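PDB 4WCT: fructosyl amine:oxygen oxidoreductase from Neosartorya fumigata, which probably catalyses the FAD-dependent oxidative deglycation of fructosyl amino acids (Amadori products), with oxygen as the electron acceptor. Local coordinates for residues Gln251-Gly265 with Arg350-Pro364. Numbering follows the deposited sequence. Where two conformers were deposited one is given.
Sequences QLRPTAWTLCHIQMG and RPLSFARICWDADTP. With FAD (flavin-adenine dinucleotide), chain C.
Arg-350 opens the pairing from outside the regular ladder: its NH2 donates in the guanidinium plane to Gln-263 O (3.0 Å), while NE reaches the same carbonyl through a water; Glu-268 gives NH2 a salt-bridge partner. Ser-353 N donates a hydrogen bond to His-261 O (2.8 Å) where the chain turns a corner. Phe-354 runs alongside His-261, its chi1 of -178° swinging the ring away from its own amide nitrogen and setting CD2 over the centre of the imidazole, an edge-to-face pair with centroids 5.1 Å apart. From Arg-356 onward the antiparallel ladder is regular. Cys-358 exchanges two backbone bonds with Trp-257; its SG lies 2.2 Å from FAD C8M, too short for a non-bonded contact and consistent with an 8-alpha-S-cysteinyl thioether, as in sarcosine oxidase relatives, though the distance alone does not settle it. Trp-359, on the other face, takes Ala-256 CB over its six-membered ring, 3.6 Å from the centroid. Asp-360 OD2 accepts FAD O3' (2.6 Å). Asp-362 OD2 receives Arg-253 NH2 on its anti side (2.9 Å), meets the edge of Trp-257 at CH2, and also salt-bridges Arg-434; Ala-430 O holds Arg-253 NH1. One sheet face thus combines probable flavin attachment, a ribityl hydrogen bond and paired buried charge.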
# COMPACT_ATOMS: atom_id res chain seq x y z
N GLN A 251 11.22 8.94 -10.16
CA GLN A 251 11.33 7.78 -9.31
C GLN A 251 9.97 7.29 -8.81
O GLN A 251 9.85 6.14 -8.39
CB GLN A 251 12.25 8.03 -8.12
CG GLN A 251 13.70 8.25 -8.50
CD GLN A 251 14.54 8.55 -7.28
OE1 GLN A 251 15.04 7.65 -6.61
NE2 GLN A 251 14.55 9.80 -6.90
N LEU A 252 8.94 8.12 -8.90
CA LEU A 252 7.59 7.71 -8.51
C LEU A 252 6.66 7.69 -9.69
O LEU A 252 6.54 8.68 -10.43
CB LEU A 252 7.04 8.63 -7.41
CG LEU A 252 7.77 8.65 -6.06
CD1 LEU A 252 7.03 9.62 -5.12
CD2 LEU A 252 7.90 7.27 -5.41
N ARG A 253 5.83 6.64 -9.77
CA ARG A 253 4.71 6.61 -10.68
C ARG A 253 3.43 6.46 -9.88
O ARG A 253 3.12 5.37 -9.43
CB ARG A 253 4.82 5.45 -11.66
CG ARG A 253 3.70 5.43 -12.66
CD ARG A 253 3.70 4.21 -13.57
NE ARG A 253 3.37 3.00 -12.83
CZ ARG A 253 3.49 1.77 -13.33
NH1 ARG A 253 3.84 1.59 -14.61
NH2 ARG A 253 3.26 0.74 -12.54
N PRO A 254 2.67 7.55 -9.72
CA PRO A 254 1.38 7.39 -9.06
C PRO A 254 0.47 6.49 -9.89
O PRO A 254 0.26 6.73 -11.07
CB PRO A 254 0.83 8.81 -8.97
CG PRO A 254 2.05 9.68 -8.97
CD PRO A 254 3.02 8.98 -9.89
N THR A 255 -0.09 5.47 -9.24
CA THR A 255 -0.81 4.40 -9.94
C THR A 255 -1.95 3.93 -9.04
O THR A 255 -1.80 3.91 -7.82
CB THR A 255 0.13 3.20 -10.25
OG1 THR A 255 1.37 3.66 -10.79
CG2 THR A 255 -0.49 2.20 -11.22
N ALA A 256 -3.10 3.65 -9.66
CA ALA A 256 -4.32 3.29 -8.94
C ALA A 256 -4.77 1.87 -9.17
O ALA A 256 -4.74 1.35 -10.29
CB ALA A 256 -5.44 4.23 -9.28
N TRP A 257 -5.27 1.25 -8.09
CA TRP A 257 -6.00 0.03 -8.16
C TRP A 257 -7.41 0.19 -7.63
O TRP A 257 -7.83 1.29 -7.28
CB TRP A 257 -5.21 -1.01 -7.38
CG TRP A 257 -4.02 -1.42 -8.17
CD1 TRP A 257 -3.96 -2.41 -9.13
CD2 TRP A 257 -2.75 -0.77 -8.19
NE1 TRP A 257 -2.74 -2.41 -9.74
CE2 TRP A 257 -1.96 -1.42 -9.18
CE3 TRP A 257 -2.15 0.22 -7.41
CZ2 TRP A 257 -0.64 -1.02 -9.47
CZ3 TRP A 257 -0.86 0.65 -7.73
CH2 TRP A 257 -0.12 0.03 -8.76
N THR A 258 -8.21 -0.86 -7.82
CA THR A 258 -9.65 -0.77 -7.73
C THR A 258 -10.18 -1.81 -6.74
O THR A 258 -9.66 -2.93 -6.65
CB THR A 258 -10.28 -1.03 -9.13
OG1 THR A 258 -9.56 -2.09 -9.77
CG2 THR A 258 -10.19 0.23 -9.97
N LEU A 259 -11.16 -1.41 -5.94
CA LEU A 259 -11.73 -2.29 -4.92
C LEU A 259 -13.22 -2.08 -4.85
O LEU A 259 -13.72 -1.00 -5.11
CB LEU A 259 -11.08 -2.05 -3.56
CG LEU A 259 -11.37 -0.74 -2.84
CD1 LEU A 259 -12.64 -0.79 -1.99
CD2 LEU A 259 -10.19 -0.34 -1.95
N CYS A 260 -13.94 -3.13 -4.51
CA CYS A 260 -15.38 -3.01 -4.32
C CYS A 260 -15.80 -3.93 -3.19
O CYS A 260 -15.07 -4.84 -2.83
CB CYS A 260 -16.16 -3.29 -5.61
SG CYS A 260 -15.98 -4.93 -6.35
N HIS A 261 -16.97 -3.65 -2.64
CA HIS A 261 -17.50 -4.36 -1.49
C HIS A 261 -18.85 -4.93 -1.85
O HIS A 261 -19.63 -4.27 -2.52
CB HIS A 261 -17.72 -3.44 -0.30
CG HIS A 261 -16.49 -2.89 0.35
ND1 HIS A 261 -16.55 -2.20 1.54
CD2 HIS A 261 -15.19 -2.85 -0.04
CE1 HIS A 261 -15.35 -1.73 1.84
NE2 HIS A 261 -14.50 -2.18 0.94
N ILE A 262 -19.16 -6.10 -1.29
CA ILE A 262 -20.49 -6.71 -1.29
C ILE A 262 -20.95 -6.82 0.16
O ILE A 262 -20.16 -7.26 1.03
CB ILE A 262 -20.45 -8.15 -1.89
CG1 ILE A 262 -20.09 -8.09 -3.37
CG2 ILE A 262 -21.79 -8.85 -1.70
CD1 ILE A 262 -19.92 -9.44 -4.03
N GLN A 263 -22.20 -6.49 0.43
CA GLN A 263 -22.74 -6.58 1.77
C GLN A 263 -23.29 -7.97 2.04
O GLN A 263 -24.17 -8.43 1.31
CB GLN A 263 -23.90 -5.56 1.87
CG GLN A 263 -24.70 -5.70 3.14
CD GLN A 263 -23.91 -5.25 4.32
OE1 GLN A 263 -23.73 -4.03 4.54
NE2 GLN A 263 -23.54 -6.19 5.19
N MET A 264 -22.71 -8.67 3.01
CA MET A 264 -23.13 -10.02 3.34
C MET A 264 -24.30 -9.97 4.30
O MET A 264 -24.43 -9.04 5.09
CB MET A 264 -21.97 -10.82 3.95
CG MET A 264 -20.72 -10.87 3.06
SD MET A 264 -20.99 -11.54 1.41
CE MET A 264 -21.08 -13.26 1.82
N GLY A 265 -25.17 -10.97 4.20
CA GLY A 265 -26.31 -11.05 5.12
C GLY A 265 -25.94 -11.63 6.47
O GLY A 265 -24.85 -12.18 6.68
N ARG A 350 -24.15 -10.19 -6.99
CA ARG A 350 -24.64 -9.36 -5.88
C ARG A 350 -24.32 -7.90 -6.17
O ARG A 350 -23.25 -7.57 -6.72
CB ARG A 350 -23.99 -9.77 -4.58
CG ARG A 350 -24.39 -11.16 -4.13
CD ARG A 350 -25.67 -11.16 -3.33
NE ARG A 350 -25.41 -10.78 -1.95
CZ ARG A 350 -25.14 -11.65 -0.97
NH1 ARG A 350 -25.37 -12.95 -1.12
NH2 ARG A 350 -24.86 -11.17 0.22
N PRO A 351 -25.22 -7.01 -5.78
CA PRO A 351 -24.93 -5.59 -5.94
C PRO A 351 -23.77 -5.12 -5.10
O PRO A 351 -23.52 -5.65 -4.02
CB PRO A 351 -26.22 -4.91 -5.50
CG PRO A 351 -26.86 -5.87 -4.58
CD PRO A 351 -26.46 -7.24 -5.02
N LEU A 352 -23.03 -4.16 -5.64
CA LEU A 352 -21.92 -3.58 -4.90
C LEU A 352 -22.49 -2.59 -3.90
O LEU A 352 -23.37 -1.79 -4.23
CB LEU A 352 -20.95 -2.87 -5.84
CG LEU A 352 -20.31 -3.70 -6.93
CD1 LEU A 352 -19.30 -2.82 -7.67
CD2 LEU A 352 -19.68 -4.99 -6.38
N SER A 353 -21.92 -2.59 -2.70
CA SER A 353 -22.32 -1.66 -1.67
C SER A 353 -21.41 -0.46 -1.55
O SER A 353 -21.75 0.55 -0.88
CB SER A 353 -22.44 -2.39 -0.35
OG SER A 353 -21.20 -2.88 0.09
N PHE A 354 -20.20 -0.61 -2.10
CA PHE A 354 -19.14 0.43 -2.02
C PHE A 354 -18.12 0.10 -3.08
O PHE A 354 -17.88 -1.07 -3.36
CB PHE A 354 -18.47 0.42 -0.67
CG PHE A 354 -17.41 1.49 -0.51
CD1 PHE A 354 -17.76 2.83 -0.45
CD2 PHE A 354 -16.07 1.14 -0.44
CE1 PHE A 354 -16.77 3.81 -0.32
CE2 PHE A 354 -15.09 2.11 -0.36
CZ PHE A 354 -15.43 3.44 -0.29
N ALA A 355 -17.45 1.12 -3.62
CA ALA A 355 -16.29 0.88 -4.46
C ALA A 355 -15.44 2.15 -4.50
O ALA A 355 -15.97 3.27 -4.35
CB ALA A 355 -16.71 0.48 -5.87
N ARG A 356 -14.13 2.00 -4.67
CA ARG A 356 -13.28 3.15 -4.85
C ARG A 356 -12.02 2.82 -5.63
O ARG A 356 -11.51 1.67 -5.61
CB ARG A 356 -12.93 3.84 -3.52
CG ARG A 356 -11.81 3.25 -2.69
CD ARG A 356 -11.62 4.06 -1.44
NE ARG A 356 -10.49 3.65 -0.59
CZ ARG A 356 -9.27 4.21 -0.62
NH1 ARG A 356 -8.90 5.08 -1.54
NH2 ARG A 356 -8.42 3.91 0.34
N ILE A 357 -11.41 3.87 -6.16
CA ILE A 357 -10.04 3.81 -6.59
C ILE A 357 -9.11 4.16 -5.42
O ILE A 357 -9.49 4.89 -4.52
CB ILE A 357 -9.77 4.65 -7.83
CG1 ILE A 357 -9.93 6.15 -7.57
CG2 ILE A 357 -10.68 4.16 -8.97
CD1 ILE A 357 -9.64 7.02 -8.78
N CYS A 358 -7.90 3.61 -5.47
CA CYS A 358 -6.96 3.69 -4.36
C CYS A 358 -5.58 3.90 -4.99
O CYS A 358 -5.18 3.12 -5.86
CB CYS A 358 -7.05 2.36 -3.59
SG CYS A 358 -5.79 2.00 -2.37
N TRP A 359 -4.83 4.89 -4.52
CA TRP A 359 -3.59 5.28 -5.15
C TRP A 359 -2.38 4.90 -4.32
O TRP A 359 -2.33 5.19 -3.11
CB TRP A 359 -3.56 6.80 -5.37
CG TRP A 359 -4.54 7.22 -6.43
CD1 TRP A 359 -5.86 7.56 -6.27
CD2 TRP A 359 -4.27 7.35 -7.83
NE1 TRP A 359 -6.41 7.90 -7.46
CE2 TRP A 359 -5.46 7.82 -8.45
CE3 TRP A 359 -3.12 7.22 -8.60
CZ2 TRP A 359 -5.55 8.07 -9.83
CZ3 TRP A 359 -3.21 7.46 -9.97
CH2 TRP A 359 -4.41 7.86 -10.57
N ASP A 360 -1.37 4.40 -5.00
CA ASP A 360 -0.02 4.25 -4.42
C ASP A 360 0.97 4.84 -5.43
O ASP A 360 0.56 5.44 -6.44
CB ASP A 360 0.28 2.79 -4.20
CG ASP A 360 1.32 2.52 -3.08
OD1 ASP A 360 2.05 3.45 -2.63
OD2 ASP A 360 1.55 1.30 -2.78
N ALA A 361 2.26 4.71 -5.14
CA ALA A 361 3.27 5.03 -6.14
C ALA A 361 4.35 3.97 -6.23
O ALA A 361 4.85 3.50 -5.20
CB ALA A 361 3.86 6.42 -5.86
N ASP A 362 4.67 3.58 -7.46
CA ASP A 362 5.68 2.59 -7.77
C ASP A 362 7.02 3.28 -8.08
O ASP A 362 7.08 4.24 -8.86
CB ASP A 362 5.31 1.76 -8.99
CG ASP A 362 4.17 0.80 -8.74
OD1 ASP A 362 4.13 0.16 -7.65
OD2 ASP A 362 3.38 0.63 -9.69
N THR A 363 8.07 2.76 -7.46
CA THR A 363 9.44 3.04 -7.88
C THR A 363 9.77 2.17 -9.10
O THR A 363 9.04 1.23 -9.43
CB THR A 363 10.39 2.75 -6.74
OG1 THR A 363 10.24 1.38 -6.37
CG2 THR A 363 10.09 3.70 -5.56
N PRO A 364 10.90 2.45 -9.78
CA PRO A 364 11.23 1.65 -10.94
C PRO A 364 11.42 0.15 -10.67
O PRO A 364 11.14 -0.66 -11.54
CB PRO A 364 12.54 2.28 -11.43
CG PRO A 364 12.42 3.69 -11.02
CD PRO A 364 11.80 3.62 -9.65
PA FAD C . -1.04 6.60 2.17
O1A FAD C . -1.45 5.54 3.15
O2A FAD C . -1.80 6.81 0.90
O5B FAD C . -0.99 7.95 2.97
C5B FAD C . -0.63 9.17 2.31
C4B FAD C . -1.18 10.33 3.13
O4B FAD C . -0.64 11.58 2.60
C3B FAD C . -2.70 10.45 3.10
O3B FAD C . -3.27 10.46 4.43
C2B FAD C . -2.95 11.78 2.39
O2B FAD C . -4.14 12.47 2.76
C1B FAD C . -1.66 12.55 2.70
N9A FAD C . -1.40 13.62 1.71
C8A FAD C . -1.65 13.60 0.39
N7A FAD C . -1.34 14.80 -0.17
C5A FAD C . -0.81 15.55 0.83
C6A FAD C . -0.34 16.92 0.94
N6A FAD C . -0.31 17.72 -0.14
N1A FAD C . 0.02 17.35 2.17
C2A FAD C . 0.02 16.58 3.26
N3A FAD C . -0.44 15.31 3.23
C4A FAD C . -0.86 14.78 2.06
N1 FAD C . -0.08 -3.03 0.55
C2 FAD C . 0.11 -4.19 1.28
O2 FAD C . 1.08 -4.22 2.03
N3 FAD C . -0.77 -5.19 1.26
C4 FAD C . -1.83 -5.19 0.42
O4 FAD C . -2.69 -6.11 0.36
C4X FAD C . -2.08 -4.01 -0.40
N5 FAD C . -3.15 -3.96 -1.24
C5X FAD C . -3.48 -2.76 -1.79
C6 FAD C . -4.69 -2.59 -2.47
C7 FAD C . -4.96 -1.40 -3.12
C7M FAD C . -6.28 -1.22 -3.77
C8 FAD C . -4.00 -0.29 -3.02
C8M FAD C . -4.25 1.03 -3.65
C9 FAD C . -2.86 -0.41 -2.27
C9A FAD C . -2.53 -1.62 -1.69
N10 FAD C . -1.33 -1.78 -1.01
C10 FAD C . -1.13 -2.94 -0.27
C1' FAD C . -0.29 -0.76 -0.91
C2' FAD C . -0.40 0.08 0.36
O2' FAD C . -1.75 0.48 0.48
C3' FAD C . 0.53 1.29 0.22
O3' FAD C . 1.82 0.88 -0.24
C4' FAD C . 0.65 2.06 1.54
O4' FAD C . -0.63 2.20 2.14
C5' FAD C . 1.22 3.44 1.22
O5' FAD C . 1.39 4.16 2.45
P FAD C . 1.75 5.72 2.40
O1P FAD C . 1.82 6.21 3.83
O2P FAD C . 2.93 5.87 1.47
O3P FAD C . 0.46 6.37 1.69
O HOH W 1 -24.14 -5.72 -1.51
O HOH W 2 -25.69 -8.02 -1.25